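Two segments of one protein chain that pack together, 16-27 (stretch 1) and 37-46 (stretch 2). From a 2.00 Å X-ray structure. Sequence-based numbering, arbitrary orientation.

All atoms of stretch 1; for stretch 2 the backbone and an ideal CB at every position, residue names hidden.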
# COMPACT_ATOMS: atom_id res chain seq x y z
N VAL A 16 -11.18 -15.67 1.16
CA VAL A 16 -10.32 -15.07 2.19
C VAL A 16 -9.08 -15.91 2.45
O VAL A 16 -7.96 -15.40 2.49
CB VAL A 16 -11.10 -14.85 3.50
CG1 VAL A 16 -10.18 -14.30 4.58
CG2 VAL A 16 -12.27 -13.91 3.26
N TRP A 17 -9.28 -17.22 2.60
CA TRP A 17 -8.17 -18.14 2.79
C TRP A 17 -7.21 -18.04 1.62
O TRP A 17 -5.98 -17.89 1.78
CB TRP A 17 -8.69 -19.57 2.90
CG TRP A 17 -7.59 -20.57 2.92
CD1 TRP A 17 -7.08 -21.25 1.86
CD2 TRP A 17 -6.84 -20.97 4.07
NE1 TRP A 17 -6.05 -22.08 2.28
CE2 TRP A 17 -5.89 -21.92 3.64
CE3 TRP A 17 -6.88 -20.62 5.43
CZ2 TRP A 17 -4.99 -22.52 4.51
CZ3 TRP A 17 -5.98 -21.23 6.29
CH2 TRP A 17 -5.05 -22.17 5.83
N ASP A 18 -7.78 -18.13 0.43
CA ASP A 18 -7.02 -18.08 -0.81
C ASP A 18 -6.09 -16.87 -0.83
O ASP A 18 -4.92 -16.97 -1.22
CB ASP A 18 -7.99 -17.95 -1.97
CG ASP A 18 -7.62 -18.84 -3.11
OD1 ASP A 18 -8.20 -19.94 -3.19
OD2 ASP A 18 -6.74 -18.43 -3.91
N TRP A 19 -6.62 -15.72 -0.42
CA TRP A 19 -5.85 -14.47 -0.44
C TRP A 19 -4.57 -14.58 0.40
O TRP A 19 -3.50 -14.07 0.02
CB TRP A 19 -6.76 -13.33 0.05
CG TRP A 19 -6.15 -11.95 0.01
CD1 TRP A 19 -6.32 -11.00 -0.96
CD2 TRP A 19 -5.31 -11.36 1.01
NE1 TRP A 19 -5.62 -9.86 -0.63
CE2 TRP A 19 -5.00 -10.05 0.57
CE3 TRP A 19 -4.79 -11.82 2.23
CZ2 TRP A 19 -4.19 -9.20 1.32
CZ3 TRP A 19 -3.99 -10.97 2.96
CH2 TRP A 19 -3.69 -9.67 2.51
N HIS A 20 -4.68 -15.25 1.55
CA HIS A 20 -3.55 -15.43 2.46
C HIS A 20 -2.48 -16.38 1.91
O HIS A 20 -1.31 -16.31 2.33
CB HIS A 20 -4.02 -15.94 3.83
CG HIS A 20 -4.74 -14.92 4.65
ND1 HIS A 20 -6.07 -14.59 4.43
CD2 HIS A 20 -4.33 -14.16 5.70
CE1 HIS A 20 -6.43 -13.67 5.30
NE2 HIS A 20 -5.39 -13.38 6.07
N THR A 21 -2.85 -17.25 0.98
CA THR A 21 -1.89 -18.17 0.38
C THR A 21 -1.02 -17.53 -0.71
O THR A 21 -0.01 -18.11 -1.11
CB THR A 21 -2.59 -19.38 -0.26
OG1 THR A 21 -3.23 -18.97 -1.47
CG2 THR A 21 -3.62 -19.99 0.70
N ARG A 22 -1.39 -16.34 -1.20
CA ARG A 22 -0.68 -15.74 -2.33
C ARG A 22 0.57 -14.96 -1.94
O ARG A 22 0.68 -14.46 -0.82
CB ARG A 22 -1.61 -14.83 -3.13
CG ARG A 22 -2.91 -15.50 -3.53
CD ARG A 22 -3.52 -14.83 -4.74
NE ARG A 22 -4.71 -15.54 -5.20
CZ ARG A 22 -5.95 -15.09 -5.08
NH1 ARG A 22 -6.18 -13.91 -4.50
NH2 ARG A 22 -6.96 -15.82 -5.53
N LYS A 23 1.50 -14.84 -2.88
CA LYS A 23 2.65 -13.96 -2.70
C LYS A 23 2.13 -12.55 -2.44
O LYS A 23 1.11 -12.12 -3.02
CB LYS A 23 3.55 -13.96 -3.94
CG LYS A 23 4.25 -15.28 -4.19
CD LYS A 23 3.74 -15.96 -5.44
CE LYS A 23 4.32 -15.32 -6.70
NZ LYS A 23 5.78 -15.55 -6.78
N GLY A 24 2.83 -11.84 -1.57
CA GLY A 24 2.44 -10.48 -1.21
C GLY A 24 1.58 -10.37 0.03
O GLY A 24 1.55 -9.31 0.67
N ALA A 25 0.87 -11.44 0.40
CA ALA A 25 -0.08 -11.35 1.52
C ALA A 25 0.57 -10.93 2.84
O ALA A 25 0.02 -10.11 3.59
CB ALA A 25 -0.87 -12.67 1.70
N VAL A 26 1.73 -11.51 3.14
CA VAL A 26 2.44 -11.15 4.36
C VAL A 26 2.84 -9.68 4.33
O VAL A 26 2.66 -8.97 5.33
CB VAL A 26 3.70 -12.03 4.60
CG1 VAL A 26 4.45 -11.53 5.81
CG2 VAL A 26 3.29 -13.50 4.77
N ALA A 27 3.35 -9.22 3.20
CA ALA A 27 3.73 -7.81 3.07
C ALA A 27 2.54 -6.86 3.30
O ALA A 27 2.66 -5.86 4.01
CB ALA A 27 4.39 -7.54 1.71
N UNK A 37 10.07 -5.97 8.17
CA UNK A 37 9.74 -6.13 6.77
C UNK A 37 10.13 -7.50 6.23
O UNK A 37 11.30 -7.89 6.31
CB UNK A 37 10.42 -5.03 5.95
N UNK A 38 9.15 -8.22 5.70
CA UNK A 38 9.37 -9.56 5.15
C UNK A 38 10.32 -9.46 3.97
O UNK A 38 10.07 -8.68 3.04
CB UNK A 38 8.05 -10.21 4.73
N UNK A 39 11.43 -10.19 4.02
CA UNK A 39 12.36 -10.16 2.90
C UNK A 39 12.30 -11.43 2.06
O UNK A 39 12.80 -11.47 0.95
CB UNK A 39 13.79 -9.95 3.41
N UNK A 40 11.65 -12.47 2.59
CA UNK A 40 11.41 -13.67 1.80
C UNK A 40 9.92 -14.06 1.78
O UNK A 40 9.13 -13.56 2.56
CB UNK A 40 12.25 -14.83 2.35
N UNK A 41 9.58 -14.97 0.87
CA UNK A 41 8.22 -15.47 0.74
C UNK A 41 8.11 -16.97 1.05
O UNK A 41 8.59 -17.80 0.28
CB UNK A 41 7.71 -15.19 -0.67
N UNK A 42 7.49 -17.30 2.17
CA UNK A 42 7.20 -18.70 2.49
C UNK A 42 6.22 -19.27 1.47
O UNK A 42 5.18 -18.68 1.20
CB UNK A 42 6.63 -18.83 3.91
N UNK A 43 6.59 -20.41 0.90
CA UNK A 43 5.84 -21.02 -0.19
C UNK A 43 4.40 -21.37 0.18
O UNK A 43 3.47 -21.17 -0.61
CB UNK A 43 6.56 -22.28 -0.66
N UNK A 44 4.21 -21.88 1.40
CA UNK A 44 2.91 -22.38 1.82
C UNK A 44 2.61 -22.04 3.26
O UNK A 44 3.52 -21.87 4.06
CB UNK A 44 2.84 -23.90 1.62
N UNK A 45 1.32 -21.99 3.60
CA UNK A 45 0.92 -21.64 4.96
C UNK A 45 1.19 -22.77 5.96
O UNK A 45 1.36 -22.52 7.15
CB UNK A 45 -0.57 -21.27 4.98
N UNK A 46 1.23 -24.01 5.47
CA UNK A 46 1.33 -25.17 6.38
C UNK A 46 2.65 -25.19 7.13
O UNK A 46 2.69 -25.35 8.35
CB UNK A 46 1.17 -26.48 5.60

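Stretch 1 offers three different surfaces to its partner: a first surface made by Trp17, His20 and Thr21, a turn from Arg22 to Ala25, and the start of a second helix with Val26 and Ala27.

Position 37 has extended backbone angles and a CA-to-CB bond running sideways, with no atom of stretch 1 within 5.5 Å of the ideal CB. Almost any residue would fit; it is Asn37, which makes no contact here.

At position 38 the CB points toward stretch 1, and the ideal CB lies 4.0 Å from Val26 CG1. The surface on offer is a shallow apolar one, made by a methyl of Val26 and the next residue, Ala27, so a compact apolar side chain such as valine, alanine or proline would suit. A phi of -64° also admits proline. The residue is Pro38. Its CB lies 4.0 Å from Val26 CG1, while its CG reaches 4.1 Å from Ala27 CB and 3.9 Å from Ala27 CA, so the closed ring touches two successive residues of the helix.

Positions 39 and 40 are out of reach of stretch 1, which sets no demand on their side chains. They are Ile39 and Thr40; the Thr40 hydroxyl is hydrogen-bonded elsewhere in the structure.

Position 41 points toward the turn, but from a distance: its ideal CB is 4.9 Å from Lys23 CG. Beyond it lie the backbone N of Gly24 and the carbonyl O of Arg22, the latter already accepting from Ala25 N across the type II turn. A long side chain is needed to bridge the gap, and an end carrying an acceptor would suit the backbone N of Gly24: glutamine or glutamate could approach it, and a long aliphatic chain could at least cover Lys23. The residue is Gln41. With chi1 t and chi2 p, it carries its amide to the turn, where NE2 as modelled lies 3.1 Å from Gly24 N; the amide is probably turned over, and the geometry leaves open whether a hydrogen bond forms.

Positions 42 to 44 have no neighbour in stretch 1 within 5.5 Å of their ideal CB atoms. Position 42 points sideways and is Ala42. Positions 43 and 44 point away, leaving room for long or charged side chains; they are Glu43 and Arg44, joined by a long salt bridge, Arg44 NH1 to Glu43 OE2 3.9 Å.

Position 45 points toward Trp17 and Thr21, its ideal CB 4.6 Å from Trp17 CZ2 and 5.4 Å from Thr21 CG2. An indole face and a threonine methyl invite a sizeable apolar side chain; leucine, isoleucine or methionine would serve. The residue is Leu45. Its CD1 sits over the face of the Trp17 six-membered ring, 4.1 Å from the centroid, in a CH-pi contact, and lies 3.8 Å from Thr21 CG2; CD2 comes within 3.6 Å of His20 O.

Position 46 points sideways into space free of stretch 1, and is Ala46.

Stretch 2 (37-46) NPITQAERLA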
# COMPACT_ATOMS: atom_id res chain seq x y z
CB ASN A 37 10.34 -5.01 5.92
CG ASN A 37 9.70 -3.67 6.21
OD1 ASN A 37 10.32 -2.79 6.81
ND2 ASN A 37 8.44 -3.52 5.81
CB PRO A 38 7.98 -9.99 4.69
CG PRO A 38 7.26 -8.69 4.40
CD PRO A 38 7.78 -7.73 5.43
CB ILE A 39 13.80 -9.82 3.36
CG1 ILE A 39 14.25 -10.73 4.51
CG2 ILE A 39 13.88 -8.37 3.81
CD1 ILE A 39 15.62 -10.36 5.06
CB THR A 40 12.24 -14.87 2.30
OG1 THR A 40 11.65 -15.41 3.49
CG2 THR A 40 13.66 -14.45 2.60
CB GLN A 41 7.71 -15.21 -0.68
CG GLN A 41 6.29 -15.70 -0.95
CD GLN A 41 5.25 -14.84 -0.25
OE1 GLN A 41 4.51 -15.33 0.60
NE2 GLN A 41 5.19 -13.56 -0.61
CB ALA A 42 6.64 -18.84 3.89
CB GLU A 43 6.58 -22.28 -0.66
CG GLU A 43 5.92 -23.06 -1.78
CD GLU A 43 6.72 -24.30 -2.15
OE1 GLU A 43 7.95 -24.17 -2.40
OE2 GLU A 43 6.13 -25.39 -2.21
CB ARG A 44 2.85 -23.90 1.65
CG ARG A 44 2.83 -24.36 0.22
CD ARG A 44 3.68 -25.60 0.05
NE ARG A 44 3.46 -26.58 1.12
CZ ARG A 44 4.42 -27.32 1.65
NH1 ARG A 44 5.68 -27.20 1.23
NH2 ARG A 44 4.14 -28.19 2.61
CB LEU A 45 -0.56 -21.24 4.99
CG LEU A 45 -0.93 -20.01 4.14
CD1 LEU A 45 -2.40 -19.66 4.29
CD2 LEU A 45 -0.04 -18.82 4.51
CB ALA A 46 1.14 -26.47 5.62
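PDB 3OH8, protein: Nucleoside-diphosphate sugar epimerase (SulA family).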